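Local coordinates for cellulase (Rhodothermus marinus, PDB 3B7M), which hydrolyses internal beta-1,4-glucosidic bonds of cellulose as an endoglucanase of glycoside hydrolase family 12, at residues T30-E35 and F43-A48; T83-T88 and G205-D210; T89-A94 and L199-A204; Y96-A101 and W188-V193; A113-W118 and I155-T160. All coordinates share one frame; numbering follows the deposited sequence.

Contact 1 of 5, residues T30-E35 and F43-A48; sequences TAQCIE and FTITRA
Cys-33 and Arg-47 meet with the sulphur over the middle of one face of the guanidinium, SG lying 3.4 Å from NH2 of Arg-47. The arginine leaves its backbone with CG anti to N (chi1 -176°), then bends at its second and third torsions, which lays the flat end across the sulphur. A long, flexible cation suits this outer face, where the exposed Arg-47 lies over the buried Cys-33, itself in a disulfide with Cys-6. The other face is largely apolar, apart from the buried Gln-32, whose amide is bonded to Asn-23 and His-50; there Ile-34 CG2 sits 4.0 Å from Ile-45 CG1, and the same methyl approaches the Phe-43 ring obliquely, 4.2 Å from CD1. A classic beta bulge separates the two ends of the pairing. Thr-46 N and, weakly, Arg-47 N both turn to Cys-33 O, the former at 3.0 Å; past the bulge, regular pairing resumes with Glu-35 N to Thr-44 O at 2.8 Å. Thr-46, small and polar, bonds through its hydroxyl to Glu-4. In the fold this is the beta hairpin of strands 32-37 and 43-48, in the six-strand antiparallel sheet between strands 2-5 and 207-215; Ile-45 and Phe-43 reach across to Phe-197 of strand 189-199.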
# COMPACT_ATOMS: atom_id res chain seq x y z
N THR A 30 12.01 -14.78 7.95
CA THR A 30 11.07 -15.90 7.85
C THR A 30 10.59 -16.07 6.41
O THR A 30 10.50 -15.10 5.66
CB THR A 30 9.91 -15.72 8.84
OG1 THR A 30 9.59 -14.32 8.91
CG2 THR A 30 10.32 -16.19 10.25
N ALA A 31 10.31 -17.31 6.03
CA ALA A 31 10.06 -17.70 4.64
C ALA A 31 8.71 -17.21 4.10
O ALA A 31 7.74 -17.12 4.85
CB ALA A 31 10.14 -19.21 4.50
N GLN A 32 8.67 -16.91 2.81
CA GLN A 32 7.42 -16.50 2.14
C GLN A 32 7.48 -16.77 0.66
O GLN A 32 8.50 -16.49 0.03
CB GLN A 32 7.17 -15.01 2.38
CG GLN A 32 5.94 -14.43 1.67
CD GLN A 32 5.86 -12.92 1.86
OE1 GLN A 32 5.66 -12.45 2.96
NE2 GLN A 32 6.08 -12.17 0.78
N CYS A 33 6.37 -17.30 0.10
CA CYS A 33 6.21 -17.43 -1.34
C CYS A 33 4.90 -16.81 -1.82
O CYS A 33 3.89 -16.87 -1.13
CB CYS A 33 6.21 -18.90 -1.79
SG CYS A 33 7.62 -19.89 -1.26
N ILE A 34 4.92 -16.19 -2.99
CA ILE A 34 3.69 -15.74 -3.64
C ILE A 34 3.63 -16.36 -5.04
O ILE A 34 4.65 -16.51 -5.70
CB ILE A 34 3.57 -14.21 -3.71
CG1 ILE A 34 4.78 -13.60 -4.44
CG2 ILE A 34 3.45 -13.63 -2.32
CD1 ILE A 34 4.66 -12.10 -4.69
N GLU A 35 2.43 -16.73 -5.46
CA GLU A 35 2.21 -17.23 -6.80
C GLU A 35 1.61 -16.10 -7.62
O GLU A 35 0.57 -15.54 -7.26
CB GLU A 35 1.27 -18.42 -6.76
CG GLU A 35 1.02 -18.99 -8.13
CD GLU A 35 0.02 -20.09 -8.09
OE1 GLU A 35 0.34 -21.18 -7.58
OE2 GLU A 35 -1.10 -19.85 -8.58
N PHE A 43 -1.97 -12.13 -7.38
CA PHE A 43 -1.12 -13.03 -6.61
C PHE A 43 -1.78 -13.64 -5.39
O PHE A 43 -2.69 -13.04 -4.79
CB PHE A 43 0.25 -12.40 -6.28
CG PHE A 43 0.20 -11.25 -5.32
CD1 PHE A 43 0.28 -11.47 -3.94
CD2 PHE A 43 0.09 -9.94 -5.78
CE1 PHE A 43 0.25 -10.41 -3.05
CE2 PHE A 43 0.07 -8.88 -4.90
CZ PHE A 43 0.16 -9.11 -3.54
N THR A 44 -1.33 -14.84 -5.04
CA THR A 44 -1.77 -15.54 -3.84
C THR A 44 -0.54 -15.79 -2.99
O THR A 44 0.47 -16.26 -3.49
CB THR A 44 -2.39 -16.90 -4.21
OG1 THR A 44 -3.50 -16.67 -5.09
CG2 THR A 44 -2.87 -17.68 -2.94
N ILE A 45 -0.64 -15.47 -1.70
CA ILE A 45 0.39 -15.87 -0.77
C ILE A 45 0.25 -17.37 -0.45
O ILE A 45 -0.70 -17.80 0.22
CB ILE A 45 0.36 -15.00 0.52
CG1 ILE A 45 0.32 -13.51 0.12
CG2 ILE A 45 1.60 -15.31 1.38
CD1 ILE A 45 0.18 -12.54 1.28
N THR A 46 1.19 -18.17 -0.94
CA THR A 46 1.12 -19.62 -0.80
C THR A 46 1.88 -20.09 0.43
O THR A 46 1.65 -21.19 0.93
CB THR A 46 1.69 -20.35 -2.03
OG1 THR A 46 3.00 -19.86 -2.28
CG2 THR A 46 0.83 -20.11 -3.27
N ARG A 47 2.81 -19.25 0.90
CA ARG A 47 3.64 -19.56 2.06
C ARG A 47 3.97 -18.29 2.84
O ARG A 47 4.36 -17.28 2.26
CB ARG A 47 4.93 -20.25 1.60
CG ARG A 47 5.84 -20.69 2.73
CD ARG A 47 6.34 -22.11 2.48
NE ARG A 47 7.56 -22.22 1.67
CZ ARG A 47 7.66 -22.86 0.50
NH1 ARG A 47 6.60 -23.45 -0.06
NH2 ARG A 47 8.83 -22.91 -0.13
N ALA A 48 3.82 -18.34 4.15
CA ALA A 48 4.18 -17.22 5.00
C ALA A 48 4.37 -17.73 6.42
O ALA A 48 3.42 -18.11 7.09
CB ALA A 48 3.10 -16.14 4.96

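Contact 2 of 5, residues T83-T88 and G205-D210; sequences TLTPIT and GLRSAD
Thr-83 O is gripped from two directions, by the N-H of Ala-209 at 2.9 Å (N to O) and by a water whose oxygen is 3.0 Å away. That water also bonds to Thr-85 OG1 at 2.7 Å, and more weakly donates to Arg-207 O. Thr-85 can reach it because OG1 is anti to its own carbonyl carbon, beside the backbone N (chi1 -51°); the same hydroxyl oxygen packs 3.6 Å from Arg-207 CB. Branched, partly polar threonines suit a strand face bordering solvent. The ladder is antiparallel, with Thr-83 and Thr-85 in hydrogen-bonded pairs with Ala-209 and Arg-207. Beyond it, Ile-87 and Leu-206 cross at about a right angle, CG1 of Ile-87 being 3.9 Å from Leu-206 CD2. Gly-205 fits beside this isoleucine because it has no CB: one would lie too near Ile-87 CG2 and jam against the preceding carbonyl oxygen. On the buried face Ser-208 OG accepts a hydrogen bond from Trp-82 NE1. Strands 78-85 and 207-215 are neighbours in the six-strand sheet; Leu-84 and Leu-206 lie against Phe-197 of strand 189-199 in the facing sheet, while strand 43-48 flanks 207-215 on its other edge.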
# COMPACT_ATOMS: atom_id res chain seq x y z
N THR A 83 -9.33 -6.05 -5.68
CA THR A 83 -10.10 -7.01 -4.91
C THR A 83 -9.16 -7.89 -4.11
O THR A 83 -8.24 -8.48 -4.67
CB THR A 83 -11.02 -7.88 -5.79
OG1 THR A 83 -11.80 -7.02 -6.63
CG2 THR A 83 -11.97 -8.73 -4.94
N LEU A 84 -9.41 -7.99 -2.82
CA LEU A 84 -8.63 -8.87 -1.98
C LEU A 84 -9.51 -10.01 -1.48
O LEU A 84 -10.75 -9.89 -1.45
CB LEU A 84 -8.02 -8.12 -0.80
CG LEU A 84 -9.01 -7.55 0.20
CD1 LEU A 84 -8.77 -8.13 1.59
CD2 LEU A 84 -9.00 -6.02 0.19
N THR A 85 -8.85 -11.11 -1.10
CA THR A 85 -9.51 -12.25 -0.52
C THR A 85 -8.89 -12.43 0.86
O THR A 85 -7.73 -12.79 0.98
CB THR A 85 -9.33 -13.53 -1.38
OG1 THR A 85 -9.70 -13.25 -2.74
CG2 THR A 85 -10.19 -14.69 -0.83
N PRO A 86 -9.67 -12.15 1.92
CA PRO A 86 -9.11 -12.22 3.28
C PRO A 86 -9.02 -13.66 3.78
O PRO A 86 -9.61 -14.56 3.19
CB PRO A 86 -10.12 -11.44 4.11
CG PRO A 86 -11.42 -11.59 3.38
CD PRO A 86 -11.10 -11.80 1.92
N ILE A 87 -8.28 -13.87 4.86
CA ILE A 87 -8.28 -15.16 5.57
C ILE A 87 -8.78 -14.91 6.99
O ILE A 87 -8.89 -13.77 7.41
CB ILE A 87 -6.88 -15.81 5.59
CG1 ILE A 87 -5.82 -14.81 6.08
CG2 ILE A 87 -6.54 -16.37 4.21
CD1 ILE A 87 -4.46 -15.41 6.36
N THR A 88 -9.07 -15.99 7.72
CA THR A 88 -9.62 -15.87 9.08
C THR A 88 -8.54 -15.91 10.15
O THR A 88 -8.83 -15.75 11.33
CB THR A 88 -10.67 -16.99 9.37
OG1 THR A 88 -10.11 -18.27 9.07
CG2 THR A 88 -11.91 -16.79 8.49
N GLY A 205 -2.68 -17.74 2.08
CA GLY A 205 -4.04 -17.81 1.58
C GLY A 205 -4.61 -16.46 1.19
O GLY A 205 -5.62 -16.40 0.51
N LEU A 206 -3.97 -15.37 1.60
CA LEU A 206 -4.39 -14.04 1.16
C LEU A 206 -4.23 -13.91 -0.35
O LEU A 206 -3.26 -14.42 -0.91
CB LEU A 206 -3.58 -12.96 1.86
CG LEU A 206 -3.91 -12.65 3.32
CD1 LEU A 206 -2.84 -11.73 3.88
CD2 LEU A 206 -5.30 -12.03 3.43
N ARG A 207 -5.17 -13.25 -1.01
CA ARG A 207 -5.12 -13.11 -2.46
C ARG A 207 -5.31 -11.63 -2.88
O ARG A 207 -6.14 -10.91 -2.30
CB ARG A 207 -6.19 -13.98 -3.10
CG ARG A 207 -5.89 -14.45 -4.49
CD ARG A 207 -6.89 -15.54 -4.93
NE ARG A 207 -8.01 -14.97 -5.69
CZ ARG A 207 -7.88 -14.45 -6.92
NH1 ARG A 207 -6.69 -14.43 -7.52
NH2 ARG A 207 -8.95 -13.96 -7.54
N SER A 208 -4.54 -11.21 -3.87
CA SER A 208 -4.69 -9.90 -4.47
C SER A 208 -5.09 -10.10 -5.93
O SER A 208 -4.48 -10.91 -6.63
CB SER A 208 -3.38 -9.12 -4.39
OG SER A 208 -3.39 -8.00 -5.24
N ALA A 209 -6.12 -9.38 -6.37
CA ALA A 209 -6.63 -9.52 -7.75
C ALA A 209 -7.16 -8.22 -8.31
O ALA A 209 -7.54 -7.31 -7.56
CB ALA A 209 -7.72 -10.61 -7.83
N ASP A 210 -7.20 -8.17 -9.64
CA ASP A 210 -7.90 -7.13 -10.39
C ASP A 210 -7.36 -5.73 -10.11
O ASP A 210 -8.14 -4.78 -10.05
CB ASP A 210 -9.42 -7.13 -10.09
CG ASP A 210 -10.11 -8.43 -10.46
OD1 ASP A 210 -9.66 -9.14 -11.39
OD2 ASP A 210 -11.12 -8.75 -9.80
O HOH W 1 -8.73 -11.48 -4.50

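Contact 3 of 5, residues T89-A94 and L199-A204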
# COMPACT_ATOMS: atom_id res chain seq x y z
N THR A 89 -7.28 -16.10 9.74
CA THR A 89 -6.19 -16.25 10.70
C THR A 89 -5.06 -15.25 10.48
O THR A 89 -5.02 -14.54 9.47
CB THR A 89 -5.61 -17.69 10.68
OG1 THR A 89 -5.02 -17.95 9.40
CG2 THR A 89 -6.72 -18.74 10.93
N GLY A 90 -4.15 -15.18 11.45
CA GLY A 90 -2.92 -14.41 11.36
C GLY A 90 -3.09 -12.96 11.76
O GLY A 90 -4.17 -12.54 12.19
N ARG A 91 -2.01 -12.20 11.64
CA ARG A 91 -2.05 -10.77 11.92
C ARG A 91 -1.49 -10.11 10.68
O ARG A 91 -0.32 -10.32 10.35
CB ARG A 91 -1.23 -10.41 13.17
CG ARG A 91 -1.83 -10.93 14.49
CD ARG A 91 -1.12 -10.34 15.74
NE ARG A 91 0.30 -10.53 15.63
CZ ARG A 91 1.23 -9.58 15.69
NH1 ARG A 91 0.95 -8.31 15.96
NH2 ARG A 91 2.48 -9.95 15.52
N TRP A 92 -2.34 -9.35 10.00
CA TRP A 92 -2.01 -8.76 8.70
C TRP A 92 -2.97 -7.61 8.42
O TRP A 92 -4.03 -7.52 9.04
CB TRP A 92 -2.14 -9.81 7.57
CG TRP A 92 -3.47 -10.54 7.58
CD1 TRP A 92 -3.75 -11.74 8.18
CD2 TRP A 92 -4.70 -10.11 6.97
NE1 TRP A 92 -5.08 -12.07 7.99
CE2 TRP A 92 -5.68 -11.09 7.26
CE3 TRP A 92 -5.07 -8.99 6.21
CZ2 TRP A 92 -7.00 -10.98 6.81
CZ3 TRP A 92 -6.37 -8.88 5.77
CH2 TRP A 92 -7.32 -9.87 6.07
N ASN A 93 -2.60 -6.73 7.48
CA ASN A 93 -3.57 -5.80 6.92
C ASN A 93 -3.60 -5.87 5.40
O ASN A 93 -2.70 -6.45 4.79
CB ASN A 93 -3.34 -4.35 7.41
CG ASN A 93 -2.06 -3.73 6.87
OD1 ASN A 93 -1.44 -2.87 7.52
ND2 ASN A 93 -1.66 -4.13 5.69
N ALA A 94 -4.63 -5.29 4.81
CA ALA A 94 -4.69 -5.11 3.37
C ALA A 94 -4.68 -3.59 3.16
O ALA A 94 -5.62 -2.89 3.58
CB ALA A 94 -5.96 -5.75 2.81
N LEU A 199 2.30 -8.09 6.43
CA LEU A 199 2.24 -9.33 7.21
C LEU A 199 2.97 -9.20 8.53
O LEU A 199 4.10 -8.72 8.59
CB LEU A 199 2.80 -10.51 6.40
CG LEU A 199 2.13 -10.78 5.05
CD1 LEU A 199 2.71 -12.03 4.39
CD2 LEU A 199 0.60 -10.93 5.23
N PHE A 200 2.31 -9.61 9.61
CA PHE A 200 2.95 -9.63 10.92
C PHE A 200 3.15 -11.08 11.33
O PHE A 200 4.27 -11.50 11.60
CB PHE A 200 2.14 -8.85 11.97
CG PHE A 200 2.06 -7.37 11.69
CD1 PHE A 200 1.22 -6.87 10.70
CD2 PHE A 200 2.83 -6.47 12.43
CE1 PHE A 200 1.14 -5.50 10.45
CE2 PHE A 200 2.76 -5.11 12.19
CZ PHE A 200 1.91 -4.62 11.20
N THR A 201 2.06 -11.85 11.38
CA THR A 201 2.16 -13.29 11.62
C THR A 201 1.30 -14.05 10.61
O THR A 201 0.14 -13.72 10.40
CB THR A 201 1.83 -13.72 13.11
OG1 THR A 201 0.51 -14.26 13.20
CG2 THR A 201 1.94 -12.58 14.05
N GLY A 202 1.90 -15.05 9.95
CA GLY A 202 1.16 -15.85 8.98
C GLY A 202 0.87 -15.03 7.73
O GLY A 202 1.68 -14.18 7.35
N GLY A 203 -0.28 -15.28 7.11
CA GLY A 203 -0.63 -14.62 5.86
C GLY A 203 -0.95 -15.54 4.70
O GLY A 203 -1.48 -15.09 3.68
N ALA A 204 -0.66 -16.84 4.84
CA ALA A 204 -0.91 -17.77 3.73
C ALA A 204 -2.38 -17.86 3.37
O ALA A 204 -3.23 -18.04 4.25
CB ALA A 204 -0.33 -19.19 4.03
O HOH W 2 -2.19 -16.88 8.64
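This is a short antiparallel pairing interrupted by a classic beta bulge: Arg-91, at the start of strand 91-101, meets Phe-200 and Thr-201 where the chain turns a corner at the end of strand 189-199. Arg-91 O takes two donors, Phe-200 N at 2.8 Å and Thr-201 N at 3.0 Å, the second in the carbonyl plane on a lone pair. In return Arg-91 N donates to Thr-201 O.

The side chain of Arg-91 lies across that of Phe-200 at about a right angle. One face of the guanidinium, toward its rim, receives Phe-200 CB, 3.7 Å from NH2 of Arg-91, while the phenyl ring is turned 55° from the guanidinium plane. Arginine suits the place because its far end has further partners: a salt bridge from NH1 to Asp-124 and a bond from NH2 to Gly-53 O.

On the opposite face Trp-92 CB touches Leu-199 CD2 at 3.8 Å. CG of Trp-92 stands between its backbone N and carbonyl carbon (chi1 52°), the placement in which NE1 gives its hydrogen to Thr-89 O at 2.9 Å, with the acceptor almost exactly in the ring plane. A large indole with one N-H suits this buried place, where Ile-87 packs on it. Glycines fit the turning backbone: Gly-90 has positive phi, and a CB on it would clash with Thr-201 O. A water joins Thr-89 OG1 to Gly-203 N.

Among its neighbours, strand 91-101 runs between 189-199 and 112-122 in the nine-strand sheet; Trp-92 bonds through its backbone to Asn-122, and Leu-199 likewise to Ala-57.

Contact 4 of 5, residues Y96-A101 and W188-V193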
# COMPACT_ATOMS: atom_id res chain seq x y z
N TYR A 96 -3.19 -0.03 0.81
CA TYR A 96 -2.44 0.79 -0.14
C TYR A 96 -1.29 1.52 0.53
O TYR A 96 -1.38 1.88 1.71
CB TYR A 96 -3.33 1.85 -0.78
CG TYR A 96 -4.14 1.32 -1.93
CD1 TYR A 96 -5.31 0.60 -1.69
CD2 TYR A 96 -3.75 1.53 -3.24
CE1 TYR A 96 -6.06 0.11 -2.75
CE2 TYR A 96 -4.50 1.03 -4.30
CZ TYR A 96 -5.66 0.33 -4.03
OH TYR A 96 -6.42 -0.18 -5.06
N ASP A 97 -0.22 1.75 -0.24
CA ASP A 97 0.91 2.54 0.20
C ASP A 97 1.28 3.48 -0.95
O ASP A 97 1.58 3.02 -2.07
CB ASP A 97 2.08 1.62 0.56
CG ASP A 97 3.01 2.19 1.63
OD1 ASP A 97 2.81 3.33 2.11
OD2 ASP A 97 3.96 1.47 2.00
N ILE A 98 1.23 4.78 -0.70
CA ILE A 98 1.51 5.78 -1.72
C ILE A 98 2.68 6.66 -1.26
O ILE A 98 2.66 7.20 -0.14
CB ILE A 98 0.27 6.66 -2.02
CG1 ILE A 98 -0.97 5.77 -2.25
CG2 ILE A 98 0.54 7.54 -3.23
CD1 ILE A 98 -2.28 6.53 -2.46
N PHE A 99 3.70 6.79 -2.11
CA PHE A 99 4.91 7.53 -1.71
C PHE A 99 5.09 8.88 -2.41
O PHE A 99 4.92 8.99 -3.63
CB PHE A 99 6.15 6.66 -1.88
CG PHE A 99 6.25 5.57 -0.86
CD1 PHE A 99 6.75 5.85 0.42
CD2 PHE A 99 5.83 4.28 -1.16
CE1 PHE A 99 6.84 4.84 1.38
CE2 PHE A 99 5.92 3.26 -0.20
CZ PHE A 99 6.43 3.54 1.07
N PHE A 100 5.44 9.89 -1.60
CA PHE A 100 5.69 11.25 -2.07
C PHE A 100 7.07 11.68 -1.66
O PHE A 100 7.53 11.34 -0.57
CB PHE A 100 4.70 12.24 -1.46
CG PHE A 100 3.26 11.88 -1.70
CD1 PHE A 100 2.61 10.98 -0.86
CD2 PHE A 100 2.56 12.44 -2.75
CE1 PHE A 100 1.26 10.65 -1.08
CE2 PHE A 100 1.22 12.11 -2.97
CZ PHE A 100 0.58 11.22 -2.12
N ALA A 101 7.73 12.45 -2.53
CA ALA A 101 9.03 13.02 -2.21
C ALA A 101 9.17 14.42 -2.79
O ALA A 101 8.67 14.71 -3.89
CB ALA A 101 10.15 12.13 -2.72
N TRP A 188 5.31 18.49 -3.72
CA TRP A 188 5.92 17.17 -3.68
C TRP A 188 5.49 16.32 -4.86
O TRP A 188 4.40 16.51 -5.39
CB TRP A 188 5.63 16.46 -2.36
CG TRP A 188 6.30 17.10 -1.17
CD1 TRP A 188 7.17 18.16 -1.20
CD2 TRP A 188 6.17 16.73 0.20
NE1 TRP A 188 7.58 18.47 0.08
CE2 TRP A 188 6.98 17.60 0.96
CE3 TRP A 188 5.43 15.73 0.87
CZ2 TRP A 188 7.08 17.52 2.35
CZ3 TRP A 188 5.53 15.65 2.25
CH2 TRP A 188 6.35 16.54 2.98
N TYR A 189 6.36 15.41 -5.28
CA TYR A 189 6.06 14.52 -6.38
C TYR A 189 5.41 13.24 -5.86
O TYR A 189 5.81 12.73 -4.81
CB TYR A 189 7.36 14.14 -7.11
CG TYR A 189 8.03 15.29 -7.82
CD1 TYR A 189 8.82 16.20 -7.12
CD2 TYR A 189 7.85 15.48 -9.18
CE1 TYR A 189 9.44 17.26 -7.76
CE2 TYR A 189 8.47 16.54 -9.84
CZ TYR A 189 9.26 17.43 -9.12
OH TYR A 189 9.87 18.48 -9.76
N LEU A 190 4.42 12.75 -6.59
CA LEU A 190 3.86 11.43 -6.39
C LEU A 190 4.72 10.41 -7.13
O LEU A 190 4.80 10.43 -8.36
CB LEU A 190 2.42 11.40 -6.94
CG LEU A 190 1.64 10.08 -7.00
CD1 LEU A 190 1.64 9.36 -5.69
CD2 LEU A 190 0.23 10.34 -7.44
N LEU A 191 5.36 9.52 -6.39
CA LEU A 191 6.32 8.58 -6.96
C LEU A 191 5.73 7.23 -7.38
O LEU A 191 6.05 6.70 -8.46
CB LEU A 191 7.47 8.34 -5.98
CG LEU A 191 8.39 9.52 -5.63
CD1 LEU A 191 9.53 9.02 -4.75
CD2 LEU A 191 8.95 10.21 -6.87
N SER A 192 4.91 6.65 -6.51
CA SER A 192 4.35 5.33 -6.78
C SER A 192 3.09 5.06 -5.98
O SER A 192 2.83 5.71 -4.96
CB SER A 192 5.39 4.24 -6.47
OG SER A 192 5.85 4.36 -5.14
N VAL A 193 2.33 4.08 -6.47
CA VAL A 193 1.13 3.61 -5.79
C VAL A 193 1.26 2.10 -5.71
O VAL A 193 1.40 1.44 -6.75
CB VAL A 193 -0.15 3.93 -6.58
CG1 VAL A 193 -1.37 3.24 -5.93
CG2 VAL A 193 -0.36 5.45 -6.69
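Leu-190 CD1 and Ile-98 CG2 meet at 3.3 Å, tighter than usual for two methyl carbons, and the same CD1 lies 3.9 Å from Phe-100 CE2, oblique to that ring. Leu-190 reaches both because CG stands anti to its backbone N (chi1 173°), bringing the branched end toward the neighbouring strand. Further down, Val-193 divides its methyls: CG2 packs on Ile-98, while CG1 approaches the edge of the Tyr-96 ring in its plane, 4.0 Å from CD2. Branched and aromatic residues suit this buried face, which packs against helix 171-181; the strands belong to the beta jelly roll of family 12, 91-101 and 189-199 running antiparallel as neighbours in the larger sheet. Their backbones are joined by Leu-191 N to Phe-99 O at 2.8 Å and by a reciprocal pair between Ala-101 and Tyr-189. On the opposite face small Ala-101 receives Leu-191 CD1 at 3.8 Å from CB. An alanine in place of Phe-100 would probably open a gap beneath helix 171-181 and leave the end of Leu-190 freer to turn. Outside this shell, Ile-175 of that helix packs on Phe-100, Leu-171 rests on Ile-98 and Val-193, and the Tyr-96 hydroxyl is bonded to Thr-80 of strand 78-85.

Contact 5 of 5, residues A113-W118 and I155-T160; sequences AELMIW and ISYVRT
Strands 112-122 and 152-159 form the parallel pair of the mixed jelly-roll sheet, with Met-116 beside Ser-156 and Ile-117 beside Tyr-157. The bonds are nearly straight: Met-116 N to Ile-155 O is 2.7 Å with 172° at the hydrogen, Met-116 O accepts Tyr-157 N at 2.8 Å, and Trp-118 N continues the ladder to Tyr-157 O. On the face toward helix 171-181, Leu-115 comes obliquely to the Tyr-157 ring, Leu-115 CD2 being 4.0 Å from Tyr-157 CD1. The tyrosine is fixed from beyond: its OH bonds to Asp-177 and its ring meets Phe-174 edge-to-face, so an aromatic with a polar tip suits a place between sheet and helix. A serine in place of Leu-115 would probably open a gap beside the Tyr-157 ring and weaken the packing against Ala-178 of the helix. The other face is probably the concave, cleft-bearing side, as in other family 12 enzymes. There Val-158, with CG1 anti to its backbone N (chi1 -175°), puts CG2 over the Trp-118 indole in a CH-pi contact, 4.3 Å from the five-membered ring centroid and 26° off its normal. Trp-118 NE1 is buried with no hydrogen-bond partner in the model; Ser-156 OG stands 4.1 Å from it.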
# COMPACT_ATOMS: atom_id res chain seq x y z
N ALA A 113 6.99 11.49 2.31
CA ALA A 113 5.79 11.02 2.98
C ALA A 113 5.27 9.70 2.42
O ALA A 113 5.51 9.34 1.26
CB ALA A 113 4.69 12.08 2.96
N GLU A 114 4.55 9.00 3.28
CA GLU A 114 3.97 7.73 2.97
C GLU A 114 2.51 7.84 3.36
O GLU A 114 2.19 8.15 4.51
CB GLU A 114 4.67 6.66 3.81
CG GLU A 114 4.17 5.25 3.64
CD GLU A 114 5.05 4.19 4.34
OE1 GLU A 114 6.09 4.53 4.96
OE2 GLU A 114 4.68 3.00 4.26
N LEU A 115 1.62 7.62 2.39
CA LEU A 115 0.18 7.63 2.65
C LEU A 115 -0.40 6.23 2.46
O LEU A 115 -0.31 5.65 1.38
CB LEU A 115 -0.54 8.63 1.73
CG LEU A 115 -1.96 9.07 2.08
CD1 LEU A 115 -2.22 10.49 1.60
CD2 LEU A 115 -3.00 8.13 1.49
N MET A 116 -0.98 5.72 3.54
CA MET A 116 -1.57 4.39 3.57
C MET A 116 -3.10 4.43 3.63
O MET A 116 -3.69 5.32 4.26
CB MET A 116 -1.06 3.58 4.77
CG MET A 116 0.47 3.50 4.89
SD MET A 116 0.97 2.12 5.94
CE MET A 116 0.78 0.76 4.78
N ILE A 117 -3.73 3.46 2.98
CA ILE A 117 -5.17 3.31 3.04
C ILE A 117 -5.44 1.87 3.38
O ILE A 117 -5.13 0.98 2.58
CB ILE A 117 -5.82 3.71 1.72
CG1 ILE A 117 -5.39 5.13 1.33
CG2 ILE A 117 -7.36 3.54 1.77
CD1 ILE A 117 -5.84 5.58 -0.07
N TRP A 118 -5.97 1.64 4.57
CA TRP A 118 -6.24 0.31 5.09
C TRP A 118 -7.68 -0.04 4.79
O TRP A 118 -8.60 0.68 5.20
CB TRP A 118 -6.03 0.28 6.61
CG TRP A 118 -4.60 0.43 7.08
CD1 TRP A 118 -3.62 1.21 6.53
CD2 TRP A 118 -4.03 -0.15 8.26
NE1 TRP A 118 -2.47 1.12 7.27
CE2 TRP A 118 -2.69 0.29 8.34
CE3 TRP A 118 -4.50 -1.03 9.24
CZ2 TRP A 118 -1.82 -0.11 9.36
CZ3 TRP A 118 -3.64 -1.42 10.27
CH2 TRP A 118 -2.31 -0.96 10.31
N ILE A 155 0.98 8.89 7.03
CA ILE A 155 -0.44 9.21 7.18
C ILE A 155 -1.22 7.96 6.79
O ILE A 155 -1.04 7.44 5.68
CB ILE A 155 -0.90 10.41 6.28
CG1 ILE A 155 0.10 11.57 6.34
CG2 ILE A 155 -2.31 10.89 6.66
CD1 ILE A 155 0.94 11.76 5.07
N SER A 156 -2.05 7.45 7.71
CA SER A 156 -2.84 6.25 7.45
C SER A 156 -4.32 6.54 7.60
O SER A 156 -4.75 7.13 8.60
CB SER A 156 -2.46 5.13 8.41
OG SER A 156 -1.07 4.84 8.38
N TYR A 157 -5.10 6.11 6.60
CA TYR A 157 -6.56 6.18 6.63
C TYR A 157 -7.06 4.76 6.78
O TYR A 157 -6.73 3.89 5.97
CB TYR A 157 -7.09 6.80 5.33
CG TYR A 157 -6.68 8.25 5.14
CD1 TYR A 157 -5.42 8.58 4.61
CD2 TYR A 157 -7.54 9.28 5.50
CE1 TYR A 157 -5.04 9.92 4.44
CE2 TYR A 157 -7.18 10.62 5.34
CZ TYR A 157 -5.93 10.93 4.82
OH TYR A 157 -5.58 12.26 4.66
N VAL A 158 -7.83 4.50 7.83
CA VAL A 158 -8.30 3.16 8.15
C VAL A 158 -9.82 3.15 8.05
O VAL A 158 -10.50 3.81 8.83
CB VAL A 158 -7.85 2.70 9.56
CG1 VAL A 158 -8.25 1.27 9.84
CG2 VAL A 158 -6.33 2.85 9.71
N ARG A 159 -10.33 2.43 7.06
CA ARG A 159 -11.77 2.28 6.85
C ARG A 159 -12.45 1.72 8.08
O ARG A 159 -12.08 0.66 8.55
CB ARG A 159 -12.02 1.34 5.67
CG ARG A 159 -13.18 1.78 4.79
CD ARG A 159 -13.39 0.80 3.67
NE ARG A 159 -14.33 1.30 2.66
CZ ARG A 159 -15.64 1.01 2.64
NH1 ARG A 159 -16.17 0.25 3.59
NH2 ARG A 159 -16.41 1.50 1.67
N THR A 160 -13.43 2.43 8.62
CA THR A 160 -14.13 1.97 9.84
C THR A 160 -15.00 0.77 9.53
O THR A 160 -15.28 -0.04 10.42
CB THR A 160 -14.99 3.07 10.48
OG1 THR A 160 -15.95 3.53 9.52
CG2 THR A 160 -14.14 4.24 10.88

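Contacts 1 and 2 belong to the six-strand antiparallel sheet, whereas contacts 3, 4 and 5 belong to the nine-strand mixed sheet facing it. Contact 1 closes first along the chain; contact 2 then encloses contact 3, which encloses contact 4, which encloses contact 5. Contacts 1 and 2 touch through neighbouring strands 43-48 and 207-215, their centres about 12 Å apart; contacts 2 and 3, about 11 Å apart between centres, join the sheets. Contacts 3 and 4 share strand 91-101 yet lie on opposite sides of the chain's centre, and contact 5 adjoins contact 4 through strand 112-122. Apart from the local hairpin of contact 1, segments distant in sequence thus close the jelly-roll sandwich that, as in other family 12 enzymes, probably carries the substrate cleft.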